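Local atomic coordinates of monoglyceride lipase (Saccharomyces cerevisiae, PDB entry 4ZWN), a protein that hydrolyses monoacylglycerols, preferentially monounsaturated ones, to free fatty acids and glycerol, and also takes part in the breakdown of fatty acid ethyl esters. Residues A[36-39]-A[44-47]; A[93-96]-A[100-103]. The protein carries 2 engineered substitutions. All coordinates share one frame; numbering follows the deposited sequence.

Interaction 1. Residues A[36-39]-A[44-47]; sequences LQYE and AKFG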
loop_
_atom_site.group_PDB
_atom_site.type_symbol
_atom_site.label_atom_id
_atom_site.label_comp_id
_atom_site.label_asym_id
_atom_site.label_seq_id
_atom_site.Cartn_x
_atom_site.Cartn_y
_atom_site.Cartn_z
ATOM N N LEU A 36 -11.820 11.283 10.784
ATOM C CA LEU A 36 -12.155 10.476 9.609
ATOM C C LEU A 36 -13.127 11.319 8.743
ATOM O O LEU A 36 -14.278 11.620 9.184
ATOM C CB LEU A 36 -12.735 9.101 9.999
ATOM C CG LEU A 36 -12.535 7.997 8.950
ATOM C CD1 LEU A 36 -12.648 6.579 9.508
ATOM C CD2 LEU A 36 -13.521 8.184 7.816
ATOM N N GLN A 37 -12.649 11.701 7.539
ATOM C CA GLN A 37 -13.307 12.669 6.642
ATOM C C GLN A 37 -13.881 11.963 5.415
ATOM O O GLN A 37 -13.366 10.923 4.968
ATOM C CB GLN A 37 -12.291 13.703 6.216
ATOM C CG GLN A 37 -12.648 15.159 6.282
ATOM C CD GLN A 37 -11.429 16.056 6.392
ATOM O OE1 GLN A 37 -10.384 15.644 6.882
ATOM N NE2 GLN A 37 -11.556 17.285 5.913
ATOM N N TYR A 38 -14.917 12.547 4.835
ATOM C CA TYR A 38 -15.547 11.944 3.674
ATOM C C TYR A 38 -15.603 12.865 2.456
ATOM O O TYR A 38 -15.707 14.081 2.575
ATOM C CB TYR A 38 -16.962 11.474 4.049
ATOM C CG TYR A 38 -16.997 10.357 5.077
ATOM C CD1 TYR A 38 -17.032 10.638 6.434
ATOM C CD2 TYR A 38 -16.967 9.021 4.686
ATOM C CE1 TYR A 38 -17.053 9.612 7.386
ATOM C CE2 TYR A 38 -16.987 7.992 5.622
ATOM C CZ TYR A 38 -17.029 8.292 6.968
ATOM O OH TYR A 38 -17.050 7.254 7.874
ATOM N N GLU A 39 -15.504 12.259 1.282
ATOM C CA GLU A 39 -15.554 12.990 0.026
ATOM C C GLU A 39 -16.130 12.119 -1.077
ATOM O O GLU A 39 -15.729 10.966 -1.234
ATOM C CB GLU A 39 -14.165 13.484 -0.380
ATOM C CG GLU A 39 -14.131 14.105 -1.752
ATOM C CD GLU A 39 -12.836 14.826 -2.024
ATOM O OE1 GLU A 39 -12.178 15.247 -1.050
ATOM O OE2 GLU A 39 -12.480 14.969 -3.212
ATOM N N ALA A 44 -19.034 7.179 -5.301
ATOM C CA ALA A 44 -18.582 6.554 -4.063
ATOM C C ALA A 44 -18.231 7.598 -3.006
ATOM O O ALA A 44 -17.702 8.664 -3.322
ATOM C CB ALA A 44 -17.391 5.649 -4.333
ATOM N N LYS A 45 -18.540 7.287 -1.752
ATOM C CA LYS A 45 -18.215 8.172 -0.641
ATOM C C LYS A 45 -16.927 7.710 0.023
ATOM O O LYS A 45 -16.934 6.807 0.858
ATOM C CB LYS A 45 -19.357 8.217 0.379
ATOM C CG LYS A 45 -19.196 9.311 1.422
ATOM C CD LYS A 45 -20.311 9.295 2.454
ATOM C CE LYS A 45 -20.190 8.102 3.387
ATOM N NZ LYS A 45 -21.122 8.207 4.544
ATOM N N PHE A 46 -15.819 8.334 -0.361
ATOM C CA PHE A 46 -14.504 7.936 0.121
ATOM C C PHE A 46 -14.199 8.479 1.515
ATOM O O PHE A 46 -14.229 9.689 1.740
ATOM C CB PHE A 46 -13.418 8.399 -0.855
ATOM C CG PHE A 46 -13.440 7.684 -2.174
ATOM C CD1 PHE A 46 -14.205 8.160 -3.225
ATOM C CD2 PHE A 46 -12.688 6.539 -2.367
ATOM C CE1 PHE A 46 -14.225 7.502 -4.441
ATOM C CE2 PHE A 46 -12.702 5.878 -3.581
ATOM C CZ PHE A 46 -13.472 6.361 -4.618
ATOM N N GLY A 47 -13.904 7.576 2.445
ATOM C CA GLY A 47 -13.396 7.971 3.744
ATOM C C GLY A 47 -11.896 8.187 3.654
ATOM O O GLY A 47 -11.181 7.359 3.089
#
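K45 runs its aliphatic chain above the CD2 rim of the Y38 ring, with CE 3.6 Å from Y38 CD2, and carries its ammonium group over that same face of the ring. An otherwise extended chain bends at chi3 (71°), and this brings NZ 4.5 Å from the Y38 ring centroid, 23° off the ring normal. The charge sits nearer the rim than the middle of the ring, in a cation-pi contact on an exposed surface of the hairpin. F46 follows, and here the backbone does the gripping: its N donates to E39 O at 2.8 Å, while F46 O accepts from E39 N at 2.9 Å, so the two residues form an antiparallel hydrogen-bonded pair. F46 O also receives a CA-H...O contact from Y38 CA. The aromatic ring of F46 meets this partner strand little; it has E39 O in its plane at one edge and turns toward helix 113-134, where it packs edge-to-face with F123. The carboxylate of E39 likewise leads away from the strand opposite, OE2 bonding to H122 NE2 of the same helix. At G47 the strands form a non-hydrogen-bonded pair with Y38, and the CA atoms close to 4.5 Å. With no side chain in between, Y38 CD2 comes within 3.8 Å of G47 CA, and L36 CD2 reaches the same atom at 4.1 Å. Q37 O adds a CA-H...O contact to G47 CA at 3.2 Å. The short strand axes run at 152°, antiparallel, and as the two strands follow one another directly in the chain they form a beta hairpin. Strand 37-41 is an outermost strand, and 44-51 the one that runs against its neighbours in an otherwise parallel sheet, as is characteristic of the alpha/beta-hydrolase fold.

Interaction 2. Residues A[93-96]-A[100-103]; sequences TFDQ and GVTS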
loop_
_atom_site.group_PDB
_atom_site.type_symbol
_atom_site.label_atom_id
_atom_site.label_comp_id
_atom_site.label_asym_id
_atom_site.label_seq_id
_atom_site.Cartn_x
_atom_site.Cartn_y
_atom_site.Cartn_z
ATOM N N THR A 93 -4.147 9.149 3.459
ATOM C CA THR A 93 -4.628 7.845 3.037
ATOM C C THR A 93 -6.140 7.882 2.887
ATOM O O THR A 93 -6.814 8.742 3.453
ATOM C CB THR A 93 -4.223 6.733 4.028
ATOM O OG1 THR A 93 -4.509 5.452 3.455
ATOM C CG2 THR A 93 -4.973 6.877 5.343
ATOM N N PHE A 94 -6.668 6.951 2.106
ATOM C CA PHE A 94 -8.104 6.855 1.910
ATOM C C PHE A 94 -8.494 5.397 1.737
ATOM O O PHE A 94 -7.743 4.615 1.154
ATOM C CB PHE A 94 -8.545 7.682 0.696
ATOM C CG PHE A 94 -8.004 7.177 -0.616
ATOM C CD1 PHE A 94 -6.728 7.517 -1.033
ATOM C CD2 PHE A 94 -8.778 6.369 -1.435
ATOM C CE1 PHE A 94 -6.230 7.056 -2.239
ATOM C CE2 PHE A 94 -8.289 5.905 -2.642
ATOM C CZ PHE A 94 -7.013 6.249 -3.045
ATOM N N ASP A 95 -9.655 5.028 2.266
ATOM C CA ASP A 95 -10.197 3.703 2.012
ATOM C C ASP A 95 -10.618 3.644 0.549
ATOM O O ASP A 95 -11.486 4.398 0.117
ATOM C CB ASP A 95 -11.377 3.394 2.941
ATOM C CG ASP A 95 -10.955 3.235 4.397
ATOM O OD1 ASP A 95 -9.737 3.166 4.672
ATOM O OD2 ASP A 95 -11.847 3.164 5.268
ATOM N N GLN A 96 -9.980 2.765 -0.218
ATOM C CA GLN A 96 -10.231 2.682 -1.652
ATOM C C GLN A 96 -11.597 2.075 -1.944
ATOM O O GLN A 96 -12.206 1.445 -1.078
ATOM C CB GLN A 96 -9.143 1.858 -2.344
ATOM C CG GLN A 96 -7.727 2.356 -2.111
ATOM C CD GLN A 96 -6.688 1.431 -2.715
ATOM O OE1 GLN A 96 -6.629 1.255 -3.931
ATOM N NE2 GLN A 96 -5.867 0.827 -1.863
ATOM N N GLY A 100 -12.825 -0.784 3.233
ATOM C CA GLY A 100 -13.019 0.126 4.349
ATOM C C GLY A 100 -14.420 0.688 4.476
ATOM O O GLY A 100 -15.399 0.011 4.167
ATOM N N VAL A 101 -14.510 1.935 4.931
ATOM C CA VAL A 101 -15.795 2.597 5.125
ATOM C C VAL A 101 -16.322 3.193 3.821
ATOM O O VAL A 101 -17.453 3.678 3.761
ATOM C CB VAL A 101 -15.702 3.715 6.187
ATOM C CG1 VAL A 101 -15.253 3.143 7.524
ATOM C CG2 VAL A 101 -14.756 4.813 5.725
ATOM N N THR A 102 -15.496 3.155 2.779
ATOM C CA THR A 102 -15.880 3.665 1.467
ATOM C C THR A 102 -16.938 2.782 0.816
ATOM O O THR A 102 -17.893 3.275 0.215
ATOM C CB THR A 102 -14.661 3.768 0.526
ATOM O OG1 THR A 102 -13.732 4.723 1.049
ATOM C CG2 THR A 102 -15.089 4.199 -0.872
ATOM N N SER A 103 -16.763 1.471 0.947
ATOM C CA SER A 103 -17.665 0.519 0.311
ATOM C C SER A 103 -18.092 -0.603 1.254
ATOM O O SER A 103 -17.529 -1.697 1.213
ATOM C CB SER A 103 -17.005 -0.072 -0.932
ATOM O OG SER A 103 -16.666 0.948 -1.854
#
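The carboxylate of D95 overlaps G100 and V101 of the loop that follows its strand, its OD2 accepting the V101 backbone N at 3.0 Å. This bond is nearly straight, with an angle of 167° at the hydrogen, and the N-H reaches the anti side of OD2, 27° out of the carboxylate plane. D95 CG stands anti to its own carbonyl carbon (chi1 -68°), a turn that carries the acid across to the loop. The same OD2 lies 3.4 Å from V101 CG2 and also 3.4 Å from G100 CA, so a glycine with no side chain and a positive phi is fitted closely against the acid. The other oxygen, OD1, has a weak hydrogen bond from T74 N. In the alpha/beta-hydrolase sheet, D95 lies at the C-terminal end of strand 89-94, and the contact folds the chain back on that end before it goes on to helix 113-134. Nearby, Q96 extends its side chain away from the loop to M145 and I149 of helix 145-156, about 9 Å from the side chain of S144, the probable nucleophile. With an alanine at D95, the V101 N-H is likely to lose its acceptor and G100 the oxygen it packs on, leaving this turn freer to shift. T102 makes the second tie, from its OG1 to the backbone: it donates to D95 O over a very short 2.5 Å, a value to be read with caution at this resolution. OG1 also touches D95 CB at 3.3 Å, while T102 CB lies 3.7 Å from Q96 O.

The two contacts meet through strand 44-51, which pairs with strand 37-41 in interaction 1 and with strand 89-94, the strand that leads into interaction 2. G47 joins them: its O probably bonds D95 N at 2.9 Å, and its N probably bonds T102 OG1 at 3.2 Å. F46 packs against T102 OG1 and D95 O. Their chemistry follows their place in the sheet. Interaction 1, at the outer edge, relies on paired main-chain bonds, with a charged chain over an aromatic ring on its exposed side. Interaction 2, buried further in and closer to the probable nucleophile, has no strand pairing; side-chain oxygens bond to the main chain across a tight loop.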